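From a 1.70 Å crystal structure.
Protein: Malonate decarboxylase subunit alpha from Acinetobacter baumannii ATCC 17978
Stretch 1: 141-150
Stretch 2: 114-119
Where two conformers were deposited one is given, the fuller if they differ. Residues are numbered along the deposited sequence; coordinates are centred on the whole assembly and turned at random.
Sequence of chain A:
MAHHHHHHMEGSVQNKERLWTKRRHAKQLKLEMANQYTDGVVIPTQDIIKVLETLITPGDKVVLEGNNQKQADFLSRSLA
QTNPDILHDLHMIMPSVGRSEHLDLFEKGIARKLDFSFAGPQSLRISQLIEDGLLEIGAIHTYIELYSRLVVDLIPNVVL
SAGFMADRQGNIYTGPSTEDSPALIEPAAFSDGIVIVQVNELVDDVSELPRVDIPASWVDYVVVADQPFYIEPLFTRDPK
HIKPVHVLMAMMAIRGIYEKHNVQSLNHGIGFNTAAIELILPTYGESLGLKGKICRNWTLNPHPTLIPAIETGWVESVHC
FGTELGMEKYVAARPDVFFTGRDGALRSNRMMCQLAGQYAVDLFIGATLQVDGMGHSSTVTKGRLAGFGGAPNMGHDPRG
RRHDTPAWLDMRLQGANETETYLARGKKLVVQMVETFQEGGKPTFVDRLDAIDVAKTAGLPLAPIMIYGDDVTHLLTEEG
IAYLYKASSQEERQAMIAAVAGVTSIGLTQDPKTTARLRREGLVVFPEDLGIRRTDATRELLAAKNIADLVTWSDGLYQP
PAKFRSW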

ATOM      1  N   HIS A 141      -4.331  10.242   9.804  1.00  8.98           N
ATOM      2  CA  HIS A 141      -3.884   9.427   8.683  1.00  8.65           C
ATOM      3  C   HIS A 141      -4.935   8.384   8.331  1.00 14.71           C
ATOM      4  O   HIS A 141      -5.817   8.085   9.128  1.00 13.16           O
ATOM      5  CB  HIS A 141      -2.581   8.655   9.027  1.00  8.33           C
ATOM      6  CG  HIS A 141      -1.445   9.509   9.500  1.00  9.49           C
ATOM      7  ND1 HIS A 141      -1.466  10.217  10.686  1.00  8.95           N
ATOM      8  CD2 HIS A 141      -0.225   9.737   8.953  1.00  8.68           C
ATOM      9  CE1 HIS A 141      -0.320  10.856  10.837  1.00 16.20           C
ATOM     10  NE2 HIS A 141       0.457  10.565   9.807  1.00 10.35           N
ATOM     11  N   THR A 142      -4.804   7.780   7.155  1.00  9.66           N
ATOM     12  CA  THR A 142      -5.424   6.470   6.964  1.00  7.86           C
ATOM     13  C   THR A 142      -4.410   5.402   7.399  1.00 10.57           C
ATOM     14  O   THR A 142      -3.221   5.673   7.499  1.00 10.03           O
ATOM     15  CB  THR A 142      -5.910   6.280   5.511  1.00 10.13           C
ATOM     16  OG1 THR A 142      -6.692   5.071   5.391  1.00  9.50           O
ATOM     17  CG2 THR A 142      -4.771   6.262   4.503  1.00  8.95           C
ATOM     18  N   TYR A 143      -4.900   4.204   7.735  1.00 10.46           N
ATOM     19  CA  TYR A 143      -4.063   3.219   8.430  1.00  8.33           C
ATOM     20  C   TYR A 143      -2.724   2.978   7.736  1.00  9.71           C
ATOM     21  O   TYR A 143      -1.658   3.135   8.340  1.00  8.49           O
ATOM     22  CB  TYR A 143      -4.782   1.873   8.563  1.00  7.86           C
ATOM     23  CG  TYR A 143      -5.945   1.841   9.523  1.00  7.65           C
ATOM     24  CD1 TYR A 143      -5.848   2.384  10.802  1.00  8.71           C
ATOM     25  CD2 TYR A 143      -7.147   1.249   9.141  1.00 13.42           C
ATOM     26  CE1 TYR A 143      -6.923   2.344  11.668  1.00  8.83           C
ATOM     27  CE2 TYR A 143      -8.219   1.208  10.000  1.00 13.28           C
ATOM     28  CZ  TYR A 143      -8.102   1.740  11.256  1.00 13.39           C
ATOM     29  OH  TYR A 143      -9.171   1.696  12.112  1.00 15.81           O
ATOM     30  N   ILE A 144      -2.756   2.541   6.474  1.00 13.31           N
ATOM     31  CA  ILE A 144      -1.486   2.146   5.873  1.00  8.74           C
ATOM     32  C   ILE A 144      -0.617   3.346   5.539  1.00  9.61           C
ATOM     33  O   ILE A 144       0.594   3.185   5.377  1.00  9.03           O
ATOM     34  CB  ILE A 144      -1.663   1.261   4.625  1.00 10.87           C
ATOM     35  CG1 ILE A 144      -2.416   2.002   3.522  1.00 10.25           C
ATOM     36  CG2 ILE A 144      -2.332  -0.060   5.018  1.00 14.04           C
ATOM     37  CD1 ILE A 144      -2.466   1.224   2.225  1.00 12.46           C
ATOM     38  N   GLU A 145      -1.196   4.550   5.445  1.00 10.69           N
ATOM     39  CA  GLU A 145      -0.380   5.765   5.404  1.00  9.94           C
ATOM     40  C   GLU A 145       0.419   5.932   6.693  1.00 11.35           C
ATOM     41  O   GLU A 145       1.618   6.247   6.664  1.00 10.12           O
ATOM     42  CB  GLU A 145      -1.288   6.978   5.153  1.00  8.01           C
ATOM     43  CG  GLU A 145      -0.612   8.341   5.156  1.00  8.43           C
ATOM     44  CD  GLU A 145      -1.643   9.474   5.147  1.00 12.31           C
ATOM     45  OE1 GLU A 145      -1.255  10.639   4.913  1.00 11.62           O
ATOM     46  OE2 GLU A 145      -2.839   9.197   5.414  1.00 11.92           O
ATOM     47  N   LEU A 146      -0.228   5.718   7.839  1.00  8.53           N
ATOM     48  CA  LEU A 146       0.488   5.825   9.104  1.00  7.54           C
ATOM     49  C   LEU A 146       1.574   4.752   9.197  1.00 10.15           C
ATOM     50  O   LEU A 146       2.702   5.048   9.608  1.00  8.92           O
ATOM     51  CB  LEU A 146      -0.498   5.734  10.283  1.00  7.50           C
ATOM     52  CG  LEU A 146       0.083   5.911  11.692  1.00  8.01           C
ATOM     53  CD1 LEU A 146       0.651   7.303  11.865  1.00 10.32           C
ATOM     54  CD2 LEU A 146      -0.966   5.654  12.764  1.00 12.20           C
ATOM     55  N   TYR A 147       1.268   3.503   8.804  1.00  7.14           N
ATOM     56  CA  TYR A 147       2.316   2.475   8.839  1.00  7.00           C
ATOM     57  C   TYR A 147       3.512   2.886   7.992  1.00 10.58           C
ATOM     58  O   TYR A 147       4.664   2.585   8.333  1.00 11.39           O
ATOM     59  CB  TYR A 147       1.827   1.117   8.319  1.00 12.05           C
ATOM     60  CG  TYR A 147       0.545   0.561   8.885  1.00 11.77           C
ATOM     61  CD1 TYR A 147       0.099   0.909  10.148  1.00 11.24           C
ATOM     62  CD2 TYR A 147      -0.223  -0.347   8.131  1.00  8.42           C
ATOM     63  CE1 TYR A 147      -1.089   0.410  10.644  1.00  7.85           C
ATOM     64  CE2 TYR A 147      -1.413  -0.849   8.616  1.00 12.51           C
ATOM     65  CZ  TYR A 147      -1.840  -0.470   9.873  1.00 13.06           C
ATOM     66  OH  TYR A 147      -3.011  -0.966  10.384  1.00 13.40           O
ATOM     67  N   SER A 148       3.252   3.520   6.849  1.00 10.06           N
ATOM     68  CA  SER A 148       4.327   3.837   5.917  0.52  9.14           C
ATOM     69  C   SER A 148       5.286   4.873   6.485  1.00  8.58           C
ATOM     70  O   SER A 148       6.466   4.863   6.136  1.00  8.25           O
ATOM     71  CB  SER A 148       3.748   4.326   4.590  0.52  8.61           C
ATOM     72  OG  SER A 148       3.352   5.684   4.687  0.52 10.02           O
ATOM     73  N   ARG A 149       4.802   5.766   7.348  1.00  8.47           N
ATOM     74  CA  ARG A 149       5.677   6.776   7.927  1.00 10.03           C
ATOM     75  C   ARG A 149       6.659   6.190   8.922  1.00  9.15           C
ATOM     76  O   ARG A 149       7.657   6.851   9.243  1.00  8.73           O
ATOM     77  CB  ARG A 149       4.836   7.864   8.596  1.00  8.45           C
ATOM     78  CG  ARG A 149       4.005   8.637   7.588  1.00  8.64           C
ATOM     79  CD  ARG A 149       3.375   9.858   8.213  1.00  8.94           C
ATOM     80  NE  ARG A 149       4.372  10.881   8.517  1.00 10.18           N
ATOM     81  CZ  ARG A 149       4.111  11.992   9.202  1.00 17.61           C
ATOM     82  NH1 ARG A 149       2.903  12.204   9.703  1.00 10.87           N
ATOM     83  NH2 ARG A 149       5.070  12.880   9.423  1.00 14.64           N
ATOM     84  N   LEU A 150       6.413   4.962   9.398  1.00  7.93           N
ATOM     85  CA  LEU A 150       7.301   4.308  10.353  1.00  9.42           C
ATOM     86  C   LEU A 150       8.679   3.970   9.781  1.00  9.72           C
ATOM     87  O   LEU A 150       9.569   3.610  10.562  1.00  8.94           O
ATOM     88  CB  LEU A 150       6.643   3.027  10.892  1.00  9.46           C
ATOM     89  CG  LEU A 150       5.267   3.187  11.548  1.00 10.26           C
ATOM     90  CD1 LEU A 150       4.771   1.820  12.023  1.00 10.64           C
ATOM     91  CD2 LEU A 150       5.302   4.170  12.704  1.00  7.74           C
TER
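Stretch 2 114-119: LDFSFA

How does stretch 2 run against stretch 1? L114 to F116 belong to a strand that begins earlier in the chain, the chain turns a corner at S117, and F118 resumes an extended conformation. The strand 114-116 and the helix 143-149 run in largely opposed directions, at 129° between their N-to-C axes, with a closest approach of 9.6 Å. The backbones come nearest just before the helix, where the CA atoms of H141 and S117 lie 4.5 Å apart.

What polar bonds fasten that point? H141 grips one carbonyl twice: its backbone N lies 2.9 Å from F116 O, and its ring ND1 donates to F116 O at 3.1 Å, the oxygen lying near the plane of the ring. S117, with its CA-to-CB bond toward stretch 1, answers through OG, which donates to H141 O at 2.7 Å. Thus each segment supplies both backbone and side-chain groups to the junction.

Where does charge enter? D115 points its CA-to-CB bond toward stretch 1, and its OD1 lies 3.2 Å from CE1 at the edge of the H141 ring. R149 NH1 forms a long salt bridge to D115 OD1 at 3.9 Å, and a water spans the gap, donating to D115 OD1 at 2.7 Å and accepting from R149 NH1 at 3.0 Å. R149 NH1 also donates to H141 NE2 at 2.9 Å, so the imidazole is held at both nitrogens.

Which contacts are not polar bonds? L146 has its CA-to-CB bond toward stretch 2, with its CD2 4.1 Å from F116 CA and its CD1 4.2 Å from D115 CB. The CA-to-CB bond of F116 points away from stretch 1. At the corner, Y143 CD1 lies 3.3 Å from S117 OG, and past it Y143 OH comes within 3.5 Å of F118 CB.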

ATOM      1  N   LEU A 114       0.541  13.393  19.280  1.00 11.30           N
ATOM      2  CA  LEU A 114      -0.234  12.250  18.816  1.00 11.82           C
ATOM      3  C   LEU A 114      -0.310  12.247  17.300  1.00 13.39           C
ATOM      4  O   LEU A 114      -0.690  13.253  16.695  1.00 14.21           O
ATOM      5  CB  LEU A 114      -1.650  12.269  19.402  1.00 13.70           C
ATOM      6  CG  LEU A 114      -2.579  11.166  18.876  1.00 10.07           C
ATOM      7  CD1 LEU A 114      -2.089   9.769  19.343  1.00 10.01           C
ATOM      8  CD2 LEU A 114      -4.011  11.433  19.319  1.00 11.70           C
ATOM      9  N   ASP A 115       0.070  11.122  16.692  1.00 10.85           N
ATOM     10  CA  ASP A 115      -0.222  10.819  15.295  1.00  8.22           C
ATOM     11  C   ASP A 115      -1.088   9.572  15.281  1.00 13.81           C
ATOM     12  O   ASP A 115      -0.728   8.570  15.910  1.00 10.76           O
ATOM     13  CB  ASP A 115       1.050  10.592  14.476  1.00  9.17           C
ATOM     14  CG  ASP A 115       1.701  11.894  14.045  1.00 17.32           C
ATOM     15  OD1 ASP A 115       1.171  12.564  13.127  1.00 14.02           O
ATOM     16  OD2 ASP A 115       2.724  12.273  14.644  1.00 16.02           O
ATOM     17  N   PHE A 116      -2.229   9.632  14.592  1.00 12.37           N
ATOM     18  CA  PHE A 116      -3.189   8.530  14.661  1.00 10.74           C
ATOM     19  C   PHE A 116      -3.968   8.420  13.360  1.00 12.69           C
ATOM     20  O   PHE A 116      -3.840   9.254  12.458  1.00 11.76           O
ATOM     21  CB  PHE A 116      -4.155   8.676  15.854  1.00  7.70           C
ATOM     22  CG  PHE A 116      -5.216   9.751  15.682  1.00 11.02           C
ATOM     23  CD1 PHE A 116      -4.890  11.094  15.778  1.00 13.70           C
ATOM     24  CD2 PHE A 116      -6.544   9.403  15.471  1.00 10.78           C
ATOM     25  CE1 PHE A 116      -5.873  12.084  15.646  1.00 15.24           C
ATOM     26  CE2 PHE A 116      -7.527  10.370  15.330  1.00 12.49           C
ATOM     27  CZ  PHE A 116      -7.191  11.716  15.401  1.00 12.46           C
ATOM     28  N   SER A 117      -4.764   7.348  13.265  1.00 10.09           N
ATOM     29  CA  SER A 117      -5.651   7.135  12.123  1.00  8.89           C
ATOM     30  C   SER A 117      -7.128   7.109  12.489  1.00 15.01           C
ATOM     31  O   SER A 117      -7.935   7.778  11.826  1.00 12.09           O
ATOM     32  CB  SER A 117      -5.275   5.843  11.392  1.00  9.94           C
ATOM     33  OG  SER A 117      -6.156   5.628  10.297  1.00 11.18           O
ATOM     34  N   PHE A 118      -7.535   6.367  13.514  1.00 10.19           N
ATOM     35  CA  PHE A 118      -8.956   6.290  13.835  1.00  9.18           C
ATOM     36  C   PHE A 118      -9.241   6.775  15.250  1.00 11.81           C
ATOM     37  O   PHE A 118      -8.452   6.541  16.166  1.00 11.87           O
ATOM     38  CB  PHE A 118      -9.502   4.867  13.664  1.00 13.78           C
ATOM     39  CG  PHE A 118     -10.977   4.762  13.943  1.00 13.00           C
ATOM     40  CD1 PHE A 118     -11.908   5.199  13.010  1.00 18.02           C
ATOM     41  CD2 PHE A 118     -11.429   4.265  15.154  1.00 19.18           C
ATOM     42  CE1 PHE A 118     -13.260   5.123  13.276  1.00 22.89           C
ATOM     43  CE2 PHE A 118     -12.794   4.175  15.425  1.00 22.76           C
ATOM     44  CZ  PHE A 118     -13.704   4.608  14.489  1.00 21.98           C
ATOM     45  N   ALA A 119     -10.362   7.478  15.402  1.00 14.04           N
ATOM     46  CA  ALA A 119     -10.960   7.757  16.700  1.00 15.30           C
ATOM     47  C   ALA A 119     -12.468   7.826  16.524  1.00 16.76           C
ATOM     48  O   ALA A 119     -12.978   8.094  15.427  1.00 16.63           O
ATOM     49  CB  ALA A 119     -10.433   9.058  17.317  1.00 12.34           C
TER
HETATM   50  O   HOH W   1       2.442  14.413  11.647  1.00 17.21           O